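Local coordinates for protein TetR family Transcriptional regulator (Streptococcus agalactiae 2603V/R, PDB 3KKC) that probably binds DNA through a helix-turn-helix motif, as a dimeric transcriptional regulator of the TetR family, at residues 91-105 against 152-164. Numbering follows the deposited sequence.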
ATOM      1  N   PHE A  91      12.355 -14.166  -2.519  1.00 73.07           N
ATOM      2  CA  PHE A  91      11.331 -13.431  -3.223  1.00 73.50           C
ATOM      3  C   PHE A  91      11.532 -13.504  -4.738  1.00 74.65           C
ATOM      4  O   PHE A  91      10.553 -13.634  -5.484  1.00 82.29           O
ATOM      5  CB  PHE A  91      11.167 -11.995  -2.668  1.00 66.45           C
ATOM      6  CG  PHE A  91      10.312 -11.927  -1.407  1.00 61.45           C
ATOM      7  CD1 PHE A  91       8.927 -11.841  -1.490  1.00 61.29           C
ATOM      8  CD2 PHE A  91      10.893 -11.975  -0.144  1.00 61.53           C
ATOM      9  CE1 PHE A  91       8.129 -11.799  -0.337  1.00 61.08           C
ATOM     10  CE2 PHE A  91      10.108 -11.914   1.017  1.00 63.03           C
ATOM     11  CZ  PHE A  91       8.718 -11.836   0.917  1.00 62.12           C
ATOM     12  N   GLU A  92      12.781 -13.487  -5.194  1.00 69.84           N
ATOM     13  CA  GLU A  92      13.042 -13.372  -6.635  1.00 77.47           C
ATOM     14  C   GLU A  92      12.729 -14.647  -7.433  1.00 79.89           C
ATOM     15  O   GLU A  92      12.496 -14.577  -8.652  1.00 79.71           O
ATOM     16  CB  GLU A  92      14.462 -12.839  -6.935  1.00 85.32           C
ATOM     17  CG  GLU A  92      15.598 -13.835  -6.704  1.00 95.43           C
ATOM     18  CD  GLU A  92      16.923 -13.421  -7.357  1.00100.14           C
ATOM     19  OE1 GLU A  92      16.904 -12.638  -8.334  1.00101.95           O
ATOM     20  OE2 GLU A  92      17.986 -13.896  -6.893  1.00100.31           O
ATOM     21  N   GLN A  93      12.714 -15.795  -6.743  1.00 80.59           N
ATOM     22  CA  GLN A  93      12.309 -17.069  -7.346  1.00 84.76           C
ATOM     23  C   GLN A  93      10.863 -17.382  -6.992  1.00 86.06           C
ATOM     24  O   GLN A  93      10.276 -18.337  -7.526  1.00 92.44           O
ATOM     25  CB  GLN A  93      13.174 -18.246  -6.853  1.00 92.73           C
ATOM     26  CG  GLN A  93      14.460 -17.897  -6.148  1.00 94.62           C
ATOM     27  CD  GLN A  93      15.557 -17.551  -7.125  1.00102.48           C
ATOM     28  OE1 GLN A  93      15.392 -17.719  -8.339  1.00103.10           O
ATOM     29  NE2 GLN A  93      16.688 -17.060  -6.609  1.00106.20           N
ATOM     30  N   ASN A  94      10.302 -16.595  -6.076  1.00 76.91           N
ATOM     31  CA  ASN A  94       8.944 -16.809  -5.624  1.00 74.37           C
ATOM     32  C   ASN A  94       8.880 -18.165  -4.917  1.00 84.82           C
ATOM     33  O   ASN A  94       7.970 -18.980  -5.146  1.00 80.04           O
ATOM     34  CB  ASN A  94       7.978 -16.750  -6.805  1.00 70.81           C
ATOM     35  CG  ASN A  94       6.539 -16.441  -6.377  1.00 73.61           C
ATOM     36  OD1 ASN A  94       6.279 -16.029  -5.238  1.00 66.44           O
ATOM     37  ND2 ASN A  94       5.599 -16.640  -7.300  1.00 76.95           N
ATOM     38  N   GLN A  95       9.889 -18.410  -4.082  1.00 89.87           N
ATOM     39  CA  GLN A  95       9.925 -19.603  -3.245  1.00 88.31           C
ATOM     40  C   GLN A  95       8.619 -19.770  -2.472  1.00 82.54           C
ATOM     41  O   GLN A  95       8.360 -19.046  -1.489  1.00 71.96           O
ATOM     42  CB  GLN A  95      11.090 -19.544  -2.271  1.00 90.89           C
ATOM     43  CG  GLN A  95      12.401 -19.167  -2.931  1.00 97.60           C
ATOM     44  CD  GLN A  95      13.430 -20.283  -2.862  1.00100.38           C
ATOM     45  OE1 GLN A  95      13.077 -21.439  -2.621  1.00102.01           O
ATOM     46  NE2 GLN A  95      14.706 -19.941  -3.072  1.00 96.71           N
ATOM     47  N   ASP A  96       7.845 -20.763  -2.929  1.00 81.68           N
ATOM     48  CA  ASP A  96       6.513 -21.119  -2.438  1.00 84.01           C
ATOM     49  C   ASP A  96       5.512 -19.975  -2.561  1.00 82.77           C
ATOM     50  O   ASP A  96       4.723 -19.761  -1.655  1.00 88.45           O
ATOM     51  CB  ASP A  96       6.531 -21.644  -0.991  1.00 84.07           C
ATOM     52  CG  ASP A  96       7.760 -22.503  -0.673  1.00 82.55           C
ATOM     53  OD1 ASP A  96       7.697 -23.760  -0.737  1.00 76.08           O
ATOM     54  OD2 ASP A  96       8.790 -21.904  -0.315  1.00 88.27           O
ATOM     55  N   SER A  97       5.552 -19.248  -3.674  1.00 76.74           N
ATOM     56  CA  SER A  97       4.573 -18.210  -3.968  1.00 75.14           C
ATOM     57  C   SER A  97       4.647 -17.031  -2.979  1.00 75.37           C
ATOM     58  O   SER A  97       3.659 -16.280  -2.793  1.00 69.47           O
ATOM     59  CB  SER A  97       3.166 -18.808  -3.963  1.00 80.32           C
ATOM     60  OG  SER A  97       3.126 -20.015  -4.708  1.00 86.72           O
ATOM     61  N   ILE A  98       5.813 -16.869  -2.348  1.00 69.44           N
ATOM     62  CA  ILE A  98       5.968 -15.825  -1.348  1.00 71.03           C
ATOM     63  C   ILE A  98       5.858 -14.432  -1.980  1.00 73.16           C
ATOM     64  O   ILE A  98       5.289 -13.528  -1.387  1.00 74.74           O
ATOM     65  CB  ILE A  98       7.259 -15.973  -0.530  1.00 70.32           C
ATOM     66  CG1 ILE A  98       7.162 -15.146   0.741  1.00 69.89           C
ATOM     67  CG2 ILE A  98       8.501 -15.581  -1.350  1.00 67.92           C
ATOM     68  CD1 ILE A  98       8.146 -15.559   1.775  1.00 69.55           C
ATOM     69  N   ALA A  99       6.380 -14.293  -3.196  1.00 71.89           N
ATOM     70  CA  ALA A  99       6.268 -13.068  -3.976  1.00 65.31           C
ATOM     71  C   ALA A  99       4.817 -12.791  -4.317  1.00 76.31           C
ATOM     72  O   ALA A  99       4.319 -11.678  -4.170  1.00 83.32           O
ATOM     73  CB  ALA A  99       7.055 -13.197  -5.256  1.00 56.20           C
ATOM     74  N   THR A 100       4.142 -13.813  -4.804  1.00 79.09           N
ATOM     75  CA  THR A 100       2.782 -13.649  -5.244  1.00 77.52           C
ATOM     76  C   THR A 100       1.909 -13.377  -4.033  1.00 79.16           C
ATOM     77  O   THR A 100       0.875 -12.734  -4.136  1.00 79.65           O
ATOM     78  CB  THR A 100       2.320 -14.896  -5.998  1.00 75.52           C
ATOM     79  OG1 THR A 100       3.290 -15.194  -7.009  1.00 70.66           O
ATOM     80  CG2 THR A 100       0.923 -14.676  -6.657  1.00 68.51           C
ATOM     81  N   LEU A 101       2.336 -13.860  -2.876  1.00 82.75           N
ATOM     82  CA  LEU A 101       1.553 -13.668  -1.665  1.00 83.78           C
ATOM     83  C   LEU A 101       1.570 -12.188  -1.296  1.00 78.94           C
ATOM     84  O   LEU A 101       0.546 -11.626  -0.920  1.00 75.78           O
ATOM     85  CB  LEU A 101       2.112 -14.528  -0.529  1.00 87.00           C
ATOM     86  CG  LEU A 101       1.105 -15.273   0.351  1.00 88.81           C
ATOM     87  CD1 LEU A 101      -0.220 -15.496  -0.363  1.00 86.33           C
ATOM     88  CD2 LEU A 101       1.697 -16.594   0.805  1.00 90.52           C
ATOM     89  N   LEU A 102       2.740 -11.567  -1.448  1.00 77.98           N
ATOM     90  CA  LEU A 102       2.967 -10.166  -1.104  1.00 75.12           C
ATOM     91  C   LEU A 102       2.353  -9.207  -2.112  1.00 77.51           C
ATOM     92  O   LEU A 102       1.813  -8.164  -1.742  1.00 76.64           O
ATOM     93  CB  LEU A 102       4.465  -9.882  -1.029  1.00 69.82           C
ATOM     94  CG  LEU A 102       4.807  -8.432  -0.673  1.00 65.81           C
ATOM     95  CD1 LEU A 102       4.514  -8.172   0.801  1.00 64.88           C
ATOM     96  CD2 LEU A 102       6.259  -8.085  -0.995  1.00 63.69           C
ATOM     97  N   LEU A 103       2.472  -9.559  -3.387  1.00 77.54           N
ATOM     98  CA  LEU A 103       1.955  -8.748  -4.485  1.00 79.15           C
ATOM     99  C   LEU A 103       0.424  -8.834  -4.601  1.00 82.76           C
ATOM    100  O   LEU A 103      -0.216  -8.020  -5.271  1.00 83.17           O
ATOM    101  CB  LEU A 103       2.586  -9.214  -5.801  1.00 77.00           C
ATOM    102  CG  LEU A 103       3.752  -8.451  -6.435  1.00 72.26           C
ATOM    103  CD1 LEU A 103       4.653  -7.869  -5.369  1.00 72.13           C
ATOM    104  CD2 LEU A 103       4.510  -9.362  -7.401  1.00 70.19           C
ATOM    105  N   SER A 104      -0.151  -9.847  -3.965  1.00 80.05           N
ATOM    106  CA  SER A 104      -1.574 -10.084  -4.042  1.00 77.74           C
ATOM    107  C   SER A 104      -2.283  -9.100  -3.109  1.00 81.32           C
ATOM    108  O   SER A 104      -3.513  -8.932  -3.173  1.00 83.89           O
ATOM    109  CB  SER A 104      -1.881 -11.517  -3.610  1.00 72.81           C
ATOM    110  OG  SER A 104      -1.756 -11.645  -2.200  1.00 69.58           O
ATOM    111  N   ASP A 105      -1.505  -8.466  -2.235  1.00 77.21           N
ATOM    112  CA  ASP A 105      -2.069  -7.568  -1.237  1.00 87.14           C
ATOM    113  C   ASP A 105      -2.881  -8.272  -0.158  1.00 91.35           C
ATOM    114  O   ASP A 105      -3.574  -7.598   0.610  1.00 96.01           O
ATOM    115  CB  ASP A 105      -2.979  -6.518  -1.897  1.00 94.88           C
ATOM    116  CG  ASP A 105      -2.207  -5.379  -2.520  1.00101.50           C
ATOM    117  OD1 ASP A 105      -1.047  -5.147  -2.100  1.00108.57           O
ATOM    118  OD2 ASP A 105      -2.765  -4.714  -3.421  1.00 99.46           O
ATOM    119  N   LEU A 152      10.862  -3.470  -2.162  1.00 67.63           N
ATOM    120  CA  LEU A 152      10.660  -4.888  -2.466  1.00 64.85           C
ATOM    121  C   LEU A 152       9.511  -5.161  -3.457  1.00 66.43           C
ATOM    122  O   LEU A 152       9.736  -5.768  -4.504  1.00 65.15           O
ATOM    123  CB  LEU A 152      10.455  -5.641  -1.155  1.00 61.66           C
ATOM    124  CG  LEU A 152       9.962  -7.067  -1.272  1.00 69.29           C
ATOM    125  CD1 LEU A 152      10.784  -7.780  -2.305  1.00 70.78           C
ATOM    126  CD2 LEU A 152      10.069  -7.763   0.066  1.00 71.75           C
ATOM    127  N   LYS A 153       8.300  -4.690  -3.151  1.00 63.81           N
ATOM    128  CA  LYS A 153       7.176  -4.837  -4.088  1.00 66.46           C
ATOM    129  C   LYS A 153       7.522  -4.305  -5.465  1.00 66.20           C
ATOM    130  O   LYS A 153       7.208  -4.920  -6.475  1.00 70.70           O
ATOM    131  CB  LYS A 153       5.904  -4.120  -3.592  1.00 64.98           C
ATOM    132  CG  LYS A 153       5.089  -4.883  -2.570  1.00 66.16           C
ATOM    133  CD  LYS A 153       4.262  -3.926  -1.731  1.00 76.55           C
ATOM    134  CE  LYS A 153       2.752  -4.103  -1.952  1.00 85.80           C
ATOM    135  NZ  LYS A 153       2.082  -2.794  -2.229  1.00 89.09           N
ATOM    136  N   TRP A 154       8.142  -3.134  -5.507  1.00 62.11           N
ATOM    137  CA  TRP A 154       8.415  -2.483  -6.781  1.00 59.82           C
ATOM    138  C   TRP A 154       9.352  -3.382  -7.627  1.00 66.14           C
ATOM    139  O   TRP A 154       9.144  -3.588  -8.833  1.00 63.79           O
ATOM    140  CB  TRP A 154       8.990  -1.069  -6.536  1.00 52.48           C
ATOM    141  CG  TRP A 154       9.693  -0.516  -7.719  1.00 55.67           C
ATOM    142  CD1 TRP A 154       9.135   0.183  -8.746  1.00 53.34           C
ATOM    143  CD2 TRP A 154      11.100  -0.653  -8.033  1.00 52.82           C
ATOM    144  NE1 TRP A 154      10.107   0.500  -9.684  1.00 59.60           N
ATOM    145  CE2 TRP A 154      11.317  -0.004  -9.272  1.00 57.80           C
ATOM    146  CE3 TRP A 154      12.184  -1.258  -7.392  1.00 56.31           C
ATOM    147  CZ2 TRP A 154      12.602   0.064  -9.890  1.00 58.91           C
ATOM    148  CZ3 TRP A 154      13.486  -1.196  -8.018  1.00 57.73           C
ATOM    149  CH2 TRP A 154      13.664  -0.538  -9.249  1.00 53.83           C
ATOM    150  N   TRP A 155      10.364  -3.925  -6.959  1.00 65.77           N
ATOM    151  CA  TRP A 155      11.372  -4.774  -7.575  1.00 71.18           C
ATOM    152  C   TRP A 155      10.726  -6.042  -8.153  1.00 73.77           C
ATOM    153  O   TRP A 155      11.049  -6.471  -9.261  1.00 74.02           O
ATOM    154  CB  TRP A 155      12.424  -5.112  -6.511  1.00 71.11           C
ATOM    155  CG  TRP A 155      13.537  -6.043  -6.925  1.00 75.07           C
ATOM    156  CD1 TRP A 155      14.401  -5.885  -7.972  1.00 72.82           C
ATOM    157  CD2 TRP A 155      13.931  -7.253  -6.259  1.00 73.47           C
ATOM    158  NE1 TRP A 155      15.286  -6.927  -8.007  1.00 75.06           N
ATOM    159  CE2 TRP A 155      15.024  -7.778  -6.966  1.00 73.88           C
ATOM    160  CE3 TRP A 155      13.460  -7.942  -5.132  1.00 71.96           C
ATOM    161  CZ2 TRP A 155      15.660  -8.964  -6.586  1.00 74.28           C
ATOM    162  CZ3 TRP A 155      14.092  -9.114  -4.755  1.00 74.25           C
ATOM    163  CH2 TRP A 155      15.180  -9.613  -5.480  1.00 74.54           C
ATOM    164  N   LEU A 156       9.791  -6.617  -7.408  1.00 70.81           N
ATOM    165  CA  LEU A 156       9.088  -7.815  -7.851  1.00 69.03           C
ATOM    166  C   LEU A 156       8.172  -7.573  -9.072  1.00 79.41           C
ATOM    167  O   LEU A 156       7.926  -8.497  -9.858  1.00 87.09           O
ATOM    168  CB  LEU A 156       8.318  -8.449  -6.675  1.00 58.76           C
ATOM    169  CG  LEU A 156       9.196  -8.991  -5.531  1.00 57.99           C
ATOM    170  CD1 LEU A 156       8.400  -9.312  -4.284  1.00 59.95           C
ATOM    171  CD2 LEU A 156       9.984 -10.233  -5.949  1.00 58.29           C
ATOM    172  N   HIS A 157       7.663  -6.348  -9.234  1.00 79.23           N
ATOM    173  CA  HIS A 157       6.843  -6.019 -10.407  1.00 84.02           C
ATOM    174  C   HIS A 157       7.741  -5.790 -11.604  1.00 82.50           C
ATOM    175  O   HIS A 157       7.268  -5.685 -12.733  1.00 82.38           O
ATOM    176  CB  HIS A 157       6.039  -4.731 -10.216  1.00 91.86           C
ATOM    177  CG  HIS A 157       4.883  -4.852  -9.276  1.00 98.73           C
ATOM    178  ND1 HIS A 157       4.912  -4.344  -7.994  1.00 99.75           N
ATOM    179  CD2 HIS A 157       3.649  -5.384  -9.444  1.00103.09           C
ATOM    180  CE1 HIS A 157       3.753  -4.577  -7.405  1.00101.41           C
ATOM    181  NE2 HIS A 157       2.968  -5.206  -8.264  1.00103.46           N
ATOM    182  N   GLN A 158       9.038  -5.659 -11.350  1.00 82.82           N
ATOM    183  CA  GLN A 158       9.988  -5.355 -12.409  1.00 83.64           C
ATOM    184  C   GLN A 158      10.259  -6.580 -13.274  1.00 86.95           C
ATOM    185  O   GLN A 158      10.521  -7.670 -12.757  1.00 85.99           O
ATOM    186  CB  GLN A 158      11.289  -4.821 -11.817  1.00 86.20           C
ATOM    187  CG  GLN A 158      11.169  -3.443 -11.176  1.00 88.45           C
ATOM    188  CD  GLN A 158      10.896  -2.340 -12.193  1.00 86.91           C
ATOM    189  OE1 GLN A 158       9.792  -1.789 -12.237  1.00 82.44           O
ATOM    190  NE2 GLN A 158      11.906  -2.015 -13.018  1.00 85.19           N
ATOM    191  N   ARG A 159      10.178  -6.382 -14.590  1.00 92.52           N
ATOM    192  CA  ARG A 159      10.397  -7.430 -15.582  1.00 97.78           C
ATOM    193  C   ARG A 159      11.891  -7.655 -15.754  1.00 96.90           C
ATOM    194  O   ARG A 159      12.347  -8.778 -15.969  1.00 98.27           O
ATOM    195  CB  ARG A 159       9.765  -7.032 -16.920  1.00105.58           C
ATOM    196  CG  ARG A 159       8.299  -7.458 -17.140  1.00113.36           C
ATOM    197  CD  ARG A 159       7.435  -7.421 -15.883  1.00117.24           C
ATOM    198  NE  ARG A 159       7.608  -8.626 -15.070  1.00123.64           N
ATOM    199  CZ  ARG A 159       6.851  -8.946 -14.022  1.00127.66           C
ATOM    200  NH1 ARG A 159       5.847  -8.157 -13.656  1.00127.53           N
ATOM    201  NH2 ARG A 159       7.092 -10.063 -13.344  1.00130.02           N
ATOM    202  N   GLN A 160      12.652  -6.573 -15.658  1.00 93.81           N
ATOM    203  CA  GLN A 160      14.105  -6.667 -15.627  1.00 93.20           C
ATOM    204  C   GLN A 160      14.578  -6.187 -14.272  1.00 91.16           C
ATOM    205  O   GLN A 160      14.675  -4.988 -14.036  1.00 86.77           O
ATOM    206  CB  GLN A 160      14.727  -5.820 -16.731  1.00 94.41           C
ATOM    207  CG  GLN A 160      14.173  -6.091 -18.131  1.00 98.85           C
ATOM    208  CD  GLN A 160      14.248  -7.550 -18.528  1.00103.50           C
ATOM    209  OE1 GLN A 160      13.571  -7.986 -19.460  1.00105.27           O
ATOM    210  NE2 GLN A 160      15.073  -8.318 -17.820  1.00105.35           N
ATOM    211  N   LYS A 161      14.848  -7.128 -13.373  1.00 96.06           N
ATOM    212  CA  LYS A 161      15.137  -6.794 -11.982  1.00 97.77           C
ATOM    213  C   LYS A 161      16.624  -6.860 -11.671  1.00100.69           C
ATOM    214  O   LYS A 161      17.328  -7.755 -12.140  1.00105.64           O
ATOM    215  CB  LYS A 161      14.361  -7.709 -11.035  1.00 95.80           C
ATOM    216  CG  LYS A 161      13.723  -8.883 -11.737  1.00102.44           C
ATOM    217  CD  LYS A 161      13.171  -9.883 -10.742  1.00104.92           C
ATOM    218  CE  LYS A 161      11.924  -9.360 -10.069  1.00103.45           C
ATOM    219  NZ  LYS A 161      11.547 -10.239  -8.930  1.00103.67           N
HETATM  220  N   MSE A 162      17.097  -5.898 -10.887  1.00 97.68           N
HETATM  221  CA  MSE A 162      18.484  -5.898 -10.457  1.00 97.75           C
HETATM  222  C   MSE A 162      18.801  -7.129  -9.591  1.00 91.36           C
HETATM  223  O   MSE A 162      17.896  -7.781  -9.066  1.00 86.48           O
HETATM  224  CB  MSE A 162      18.822  -4.585  -9.740  1.00 99.80           C
HETATM  225  CG  MSE A 162      17.706  -4.031  -8.878  1.00 98.44           C
HETATM  226 SE   MSE A 162      18.013  -2.199  -8.272  0.60 89.84          SE
HETATM  227  CE  MSE A 162      17.670  -1.275  -9.953  1.00 68.76           C
ATOM    228  N   THR A 163      20.082  -7.462  -9.478  1.00 86.50           N
ATOM    229  CA  THR A 163      20.488  -8.600  -8.669  1.00 84.25           C
ATOM    230  C   THR A 163      20.099  -8.276  -7.249  1.00 80.37           C
ATOM    231  O   THR A 163      20.049  -7.106  -6.882  1.00 77.75           O
ATOM    232  CB  THR A 163      22.008  -8.818  -8.727  1.00 85.48           C
ATOM    233  OG1 THR A 163      22.665  -7.759  -8.013  1.00 90.19           O
ATOM    234  CG2 THR A 163      22.490  -8.837 -10.178  1.00 77.89           C
ATOM    235  N   VAL A 164      19.826  -9.290  -6.438  1.00 82.99           N
ATOM    236  CA  VAL A 164      19.375  -8.996  -5.085  1.00 84.63           C
ATOM    237  C   VAL A 164      20.378  -8.096  -4.376  1.00 86.25           C
ATOM    238  O   VAL A 164      19.987  -7.217  -3.603  1.00 90.65           O
ATOM    239  CB  VAL A 164      19.120 -10.253  -4.248  1.00 80.33           C
ATOM    240  CG1 VAL A 164      18.586 -11.345  -5.132  1.00 84.48           C
ATOM    241  CG2 VAL A 164      20.386 -10.684  -3.537  1.00 77.32           C
TER
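Leu156 enters a hole on the facing pair of helices lined by Phe91, Ala99, Leu102 and Leu103, a knob-into-hole fit. Its CB lies against Leu103, 3.9 Å from Leu103 CD1. CG, anti to the carbonyl carbon (chi1 -65°), carries the branch into the hole, where its two methyls meet different walls: Leu156 CD1 is 3.8 Å from Phe91 CD1 and also meets Leu102 CD2, whereas Leu156 CD2 lies against the backbone at the end of helix 80-93, 3.5 Å from Phe91 O, with Ala99 CB also near. The Phe91 ring is covered on both faces: Leu152 CD2 stands over its centre in a CH-pi contact, 4.2 Å from the centroid, and Ile98 CG2 covers the opposite face nearer the rim. At one margin Leu103 CG lies over a face of the His157 imidazole, and Lys153 NZ reaches Asp105 OD1 in a long salt bridge (3.9 Å) while also pairing with Glu150. At the other, Glu92 CB rests on Trp155 CH2 at 3.6 Å; the indole NE1 donates to Met162 O, tying the ring to the loop after its helix. Helix 98-103 crosses residues 152-157 of helix 137-157 at -116°, packing within the all-helical C-terminal domain characteristic of TetR-family regulators.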